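Local atomic coordinates of luciferase-like monooxygenase (Streptomyces bottropensis, PDB entry 7BIP), a protein that probably acts as a monooxygenase of the luciferase-like family, with a role in the biosynthesis of the polyketide rishirilide. Residues Asp310-Arg313 against Gly314-Asp318; Phe332-Ser335 against Ala336-Met339. All coordinates share one frame; numbering follows the deposited sequence.

How the contacts relate
The two contacts illustrate how successive turns are tied together at the end of one helix and at the start of another. Contact 1 closes helix 302-316, whereas contact 2 forms the first turns of helix 332-345; strand 320-324 of the parallel barrel lies between them in the chain. Their centres are 25 Å apart and their nearest atoms about 14 Å, so they do not touch. Contact 1 lies away from the calcium sites. In contact 2 the side chain of Phe-332 is about 8 Å from that of Glu-23, and that of Met-339 about 11 Å from that of Lys-41; both are seen to bind calcium in this protein, although neither ion is bound to this chain in the model.

Contact 1 of 2, residues Asp310-Arg313 against Gly314-Asp318; sequences DDIR and GWFGD
Trp-315 lays one face of its indole over the carbonyl of Asp-311, whose O sits 3.4 Å above the ring plane, displaced toward the rim. The ring of Phe-316 is met obliquely by the Ile-312 methyl, CG2 standing 3.7 Å from CD2, and Asp-318 OD1 lies at the edge of the Arg-313 guanidinium, somewhat tilted from its plane. All three meetings belong to the C-terminal end of helix 302-316, a helix of the TIM-barrel fold stopped by a glycine. Gly-317 leaves the helix with phi 87°, a conformation in which a side chain would press on the preceding carbonyl, yet its N still gives Arg-313 O a 2.8 Å hydrogen bond. Asp-311 O serves twice, since besides facing the indole it accepts the N-H of Trp-315 at 3.0 Å.

Arg-313 has CG anti to its own N (chi1 -169°) and an extended chain to NE, which carries the guanidinium past the glycine to the aspartate beyond it. The resulting salt bridge is unequal: NE reaches Asp-318 OD1 at 2.9 Å, on the syn side but well out of the carboxylate plane, whereas NH2 to OD2, at 3.0 Å, is a weak bond, in keeping with planes turned 61° apart. OD1 is also hydrogen-bonded to the N of Met-1, so an alanine here would probably leave both the arginine and the chain's amino terminus without this carboxylate. Around the helix end, Phe-316 packs on helix 202-218 and strand 228-236, and Trp-315 makes a cation-pi contact with Arg-202. Gly-317 O is buried without a polar partner in the model, and Arg-313 CG lies 3.9 Å from Gly-317 O.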
loop_
_atom_site.group_PDB
_atom_site.type_symbol
_atom_site.label_atom_id
_atom_site.label_comp_id
_atom_site.label_asym_id
_atom_site.label_seq_id
_atom_site.Cartn_x
_atom_site.Cartn_y
_atom_site.Cartn_z
ATOM N N ASP A 310 -10.837 20.406 27.614
ATOM C CA ASP A 310 -11.242 21.805 27.738
ATOM C C ASP A 310 -10.048 22.713 28.022
ATOM O O ASP A 310 -9.991 23.844 27.523
ATOM C CB ASP A 310 -12.310 21.954 28.824
ATOM C CG ASP A 310 -13.627 21.288 28.442
ATOM O OD1 ASP A 310 -13.789 20.901 27.265
ATOM O OD2 ASP A 310 -14.504 21.151 29.317
ATOM N N ASP A 311 -9.084 22.240 28.819
ATOM C CA ASP A 311 -7.864 23.011 29.049
ATOM C C ASP A 311 -7.080 23.180 27.755
ATOM O O ASP A 311 -6.634 24.287 27.423
ATOM C CB ASP A 311 -6.988 22.326 30.101
ATOM C CG ASP A 311 -7.594 22.358 31.489
ATOM O OD1 ASP A 311 -8.549 23.137 31.719
ATOM O OD2 ASP A 311 -7.098 21.607 32.361
ATOM N N ILE A 312 -6.903 22.082 27.018
ATOM C CA ILE A 312 -6.138 22.101 25.772
ATOM C C ILE A 312 -6.785 23.045 24.768
ATOM O O ILE A 312 -6.103 23.843 24.107
ATOM C CB ILE A 312 -6.010 20.664 25.219
ATOM C CG1 ILE A 312 -5.030 19.849 26.075
ATOM C CG2 ILE A 312 -5.567 20.672 23.759
ATOM C CD1 ILE A 312 -5.203 18.353 25.943
ATOM N N ARG A 313 -8.113 22.977 24.645
ATOM C CA ARG A 313 -8.825 23.874 23.740
ATOM C C ARG A 313 -8.628 25.329 24.149
ATOM O O ARG A 313 -8.479 26.210 23.295
ATOM C CB ARG A 313 -10.310 23.498 23.715
ATOM C CG ARG A 313 -11.136 24.173 22.627
ATOM C CD ARG A 313 -12.603 23.810 22.757
ATOM N NE ARG A 313 -13.402 24.425 21.703
ATOM C CZ ARG A 313 -14.103 25.545 21.857
ATOM N NH1 ARG A 313 -14.102 26.178 23.024
ATOM N NH2 ARG A 313 -14.800 26.039 20.841
ATOM N N GLY A 314 -8.607 25.598 25.455
ATOM C CA GLY A 314 -8.353 26.953 25.918
ATOM C C GLY A 314 -6.969 27.458 25.560
ATOM O O GLY A 314 -6.793 28.648 25.281
ATOM N N TRP A 315 -5.969 26.569 25.552
ATOM C CA TRP A 315 -4.616 26.993 25.202
ATOM C C TRP A 315 -4.430 27.147 23.698
ATOM O O TRP A 315 -3.772 28.090 23.245
ATOM C CB TRP A 315 -3.579 25.988 25.709
ATOM C CG TRP A 315 -3.582 25.755 27.173
ATOM C CD1 TRP A 315 -3.980 26.622 28.150
ATOM C CD2 TRP A 315 -3.156 24.562 27.840
ATOM N NE1 TRP A 315 -3.832 26.038 29.386
ATOM C CE2 TRP A 315 -3.330 24.771 29.222
ATOM C CE3 TRP A 315 -2.651 23.332 27.399
ATOM C CZ2 TRP A 315 -3.009 23.796 30.172
ATOM C CZ3 TRP A 315 -2.328 22.367 28.340
ATOM C CH2 TRP A 315 -2.510 22.604 29.711
ATOM N N PHE A 316 -4.960 26.210 22.916
ATOM C CA PHE A 316 -4.581 26.077 21.520
ATOM C C PHE A 316 -5.663 26.484 20.539
ATOM O O PHE A 316 -5.356 26.674 19.359
ATOM C CB PHE A 316 -4.180 24.624 21.211
ATOM C CG PHE A 316 -3.038 24.112 22.044
ATOM C CD1 PHE A 316 -2.090 24.979 22.571
ATOM C CD2 PHE A 316 -2.905 22.746 22.288
ATOM C CE1 PHE A 316 -1.041 24.497 23.342
ATOM C CE2 PHE A 316 -1.866 22.264 23.055
ATOM C CZ PHE A 316 -0.926 23.128 23.572
ATOM N N GLY A 317 -6.907 26.616 20.978
ATOM C CA GLY A 317 -7.995 26.809 20.047
ATOM C C GLY A 317 -8.531 25.478 19.560
ATOM O O GLY A 317 -8.205 24.409 20.085
ATOM N N ASP A 318 -9.369 25.547 18.531
ATOM C CA ASP A 318 -9.959 24.336 17.967
ATOM C C ASP A 318 -9.019 23.695 16.951
ATOM O O ASP A 318 -8.487 24.378 16.072
ATOM C CB ASP A 318 -11.297 24.664 17.313
ATOM C CG ASP A 318 -12.412 24.772 18.315
ATOM O OD1 ASP A 318 -12.674 23.774 19.014
ATOM O OD2 ASP A 318 -13.017 25.859 18.415
#

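Contact 2 of 2, residues Phe332-Ser335 against Ala336-Met339; sequences FEES and ARTM
Phe-332 and Ala-336 open a regular ladder of backbone hydrogen bonds through the first turns of helix 332-345, an alpha helix packed against the barrel strands. Ala-336 N bonds to Phe-332 O at 2.8 Å, and the same i to i+4 pattern joins Arg-337 to Glu-333, Thr-338 to Glu-334 and Met-339 to Ser-335.

One rung shares its acceptor with a water. Glu-334 O, which takes the N-H of Thr-338 at 3.0 Å, also accepts a hydrogen bond from a water 2.8 Å away, and that water in turn receives the N-H of Arg-337 NE at 2.7 Å, lying in the plane of the guanidinium at its edge. The bend of the arginine chain at chi3 (69°) turns NE back to this position, so a side chain is held to the carbonyl three residues earlier.

Glu-334 and Arg-337 form no direct salt bridge, though their opposite charges are probably close enough to be felt. Their side chains run alongside one another, with Glu-334 CG 4.1 Å from Arg-337 NH2, but OE1 of the glutamate remains 4.9 Å from NH2 of the arginine. Tyr-235 OH links them, being hydrogen-bonded to Glu-334 OE1 and to Arg-337 NH2, and Glu-242 adds a salt bridge to the arginine.

Apolar contact is slight: the Phe-332 ring, swung there by a chi1 of 160°, turns one face to the Ala-336 methyl, which sits toward the rim, CZ to CB 4.1 Å.

On one flank Phe-332 and Met-339 pack on helix 18-35, where both touch Leu-28; Ser-335 OG bonds to Val-325 O beyond strand 320-324, and Thr-338 OG1 to Leu-236 N at the end of strand 228-236.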
loop_
_atom_site.group_PDB
_atom_site.type_symbol
_atom_site.label_atom_id
_atom_site.label_comp_id
_atom_site.label_asym_id
_atom_site.label_seq_id
_atom_site.Cartn_x
_atom_site.Cartn_y
_atom_site.Cartn_z
ATOM N N PHE A 332 -6.939 -5.747 22.864
ATOM C CA PHE A 332 -7.870 -5.061 21.983
ATOM C C PHE A 332 -9.073 -4.542 22.764
ATOM O O PHE A 332 -9.547 -3.428 22.520
ATOM C CB PHE A 332 -8.311 -6.005 20.857
ATOM C CG PHE A 332 -9.589 -5.590 20.188
ATOM C CD1 PHE A 332 -9.567 -4.695 19.126
ATOM C CD2 PHE A 332 -10.813 -6.080 20.624
ATOM C CE1 PHE A 332 -10.744 -4.301 18.519
ATOM C CE2 PHE A 332 -11.995 -5.677 20.027
ATOM C CZ PHE A 332 -11.963 -4.791 18.971
ATOM N N GLU A 333 -9.574 -5.332 23.721
ATOM C CA GLU A 333 -10.795 -4.945 24.423
ATOM C C GLU A 333 -10.610 -3.639 25.191
ATOM O O GLU A 333 -11.576 -2.887 25.380
ATOM C CB GLU A 333 -11.236 -6.070 25.372
ATOM C CG GLU A 333 -11.706 -7.345 24.673
ATOM C CD GLU A 333 -10.565 -8.172 24.076
ATOM O OE1 GLU A 333 -9.384 -7.929 24.416
ATOM O OE2 GLU A 333 -10.859 -9.072 23.260
ATOM N N GLU A 334 -9.382 -3.356 25.631
ATOM C CA GLU A 334 -9.097 -2.118 26.351
ATOM C C GLU A 334 -9.021 -0.935 25.395
ATOM O O GLU A 334 -9.524 0.151 25.705
ATOM C CB GLU A 334 -7.798 -2.265 27.152
ATOM C CG GLU A 334 -8.001 -3.090 28.434
ATOM C CD GLU A 334 -6.720 -3.393 29.190
ATOM O OE1 GLU A 334 -5.798 -2.549 29.205
ATOM O OE2 GLU A 334 -6.639 -4.497 29.773
ATOM N N SER A 335 -8.406 -1.127 24.224
ATOM C CA SER A 335 -8.456 -0.079 23.208
ATOM C C SER A 335 -9.896 0.217 22.797
ATOM O O SER A 335 -10.295 1.378 22.639
ATOM C CB SER A 335 -7.641 -0.502 21.988
ATOM O OG SER A 335 -6.298 -0.783 22.364
ATOM N N ALA A 336 -10.695 -0.828 22.629
ATOM C CA ALA A 336 -12.082 -0.641 22.219
ATOM C C ALA A 336 -12.894 0.044 23.315
ATOM O O ALA A 336 -13.746 0.892 23.024
ATOM C CB ALA A 336 -12.691 -1.997 21.856
ATOM N N ARG A 337 -12.630 -0.304 24.580
ATOM C CA ARG A 337 -13.305 0.361 25.696
ATOM C C ARG A 337 -12.993 1.850 25.711
ATOM O O ARG A 337 -13.893 2.678 25.903
ATOM C CB ARG A 337 -12.901 -0.280 27.028
ATOM C CG ARG A 337 -13.442 0.481 28.242
ATOM C CD ARG A 337 -13.131 -0.251 29.550
ATOM N NE ARG A 337 -11.711 -0.240 29.846
ATOM C CZ ARG A 337 -11.182 -0.754 30.949
ATOM N NH1 ARG A 337 -11.974 -1.342 31.852
ATOM N NH2 ARG A 337 -9.874 -0.698 31.138
ATOM N N THR A 338 -11.719 2.208 25.501
ATOM C CA THR A 338 -11.339 3.614 25.425
ATOM C C THR A 338 -12.153 4.328 24.362
ATOM O O THR A 338 -12.692 5.415 24.599
ATOM C CB THR A 338 -9.843 3.743 25.115
ATOM O OG1 THR A 338 -9.073 3.320 26.244
ATOM C CG2 THR A 338 -9.477 5.195 24.781
ATOM N N MET A 339 -12.264 3.719 23.176
ATOM C CA MET A 339 -12.992 4.374 22.099
ATOM C C MET A 339 -14.478 4.467 22.416
ATOM O O MET A 339 -15.102 5.502 22.158
ATOM C CB MET A 339 -12.753 3.637 20.783
ATOM C CG MET A 339 -11.331 3.800 20.273
ATOM S SD MET A 339 -11.054 2.745 18.848
ATOM C CE MET A 339 -12.180 3.461 17.660
HETATM O O HOH W 1 -9.794 0.959 28.387
#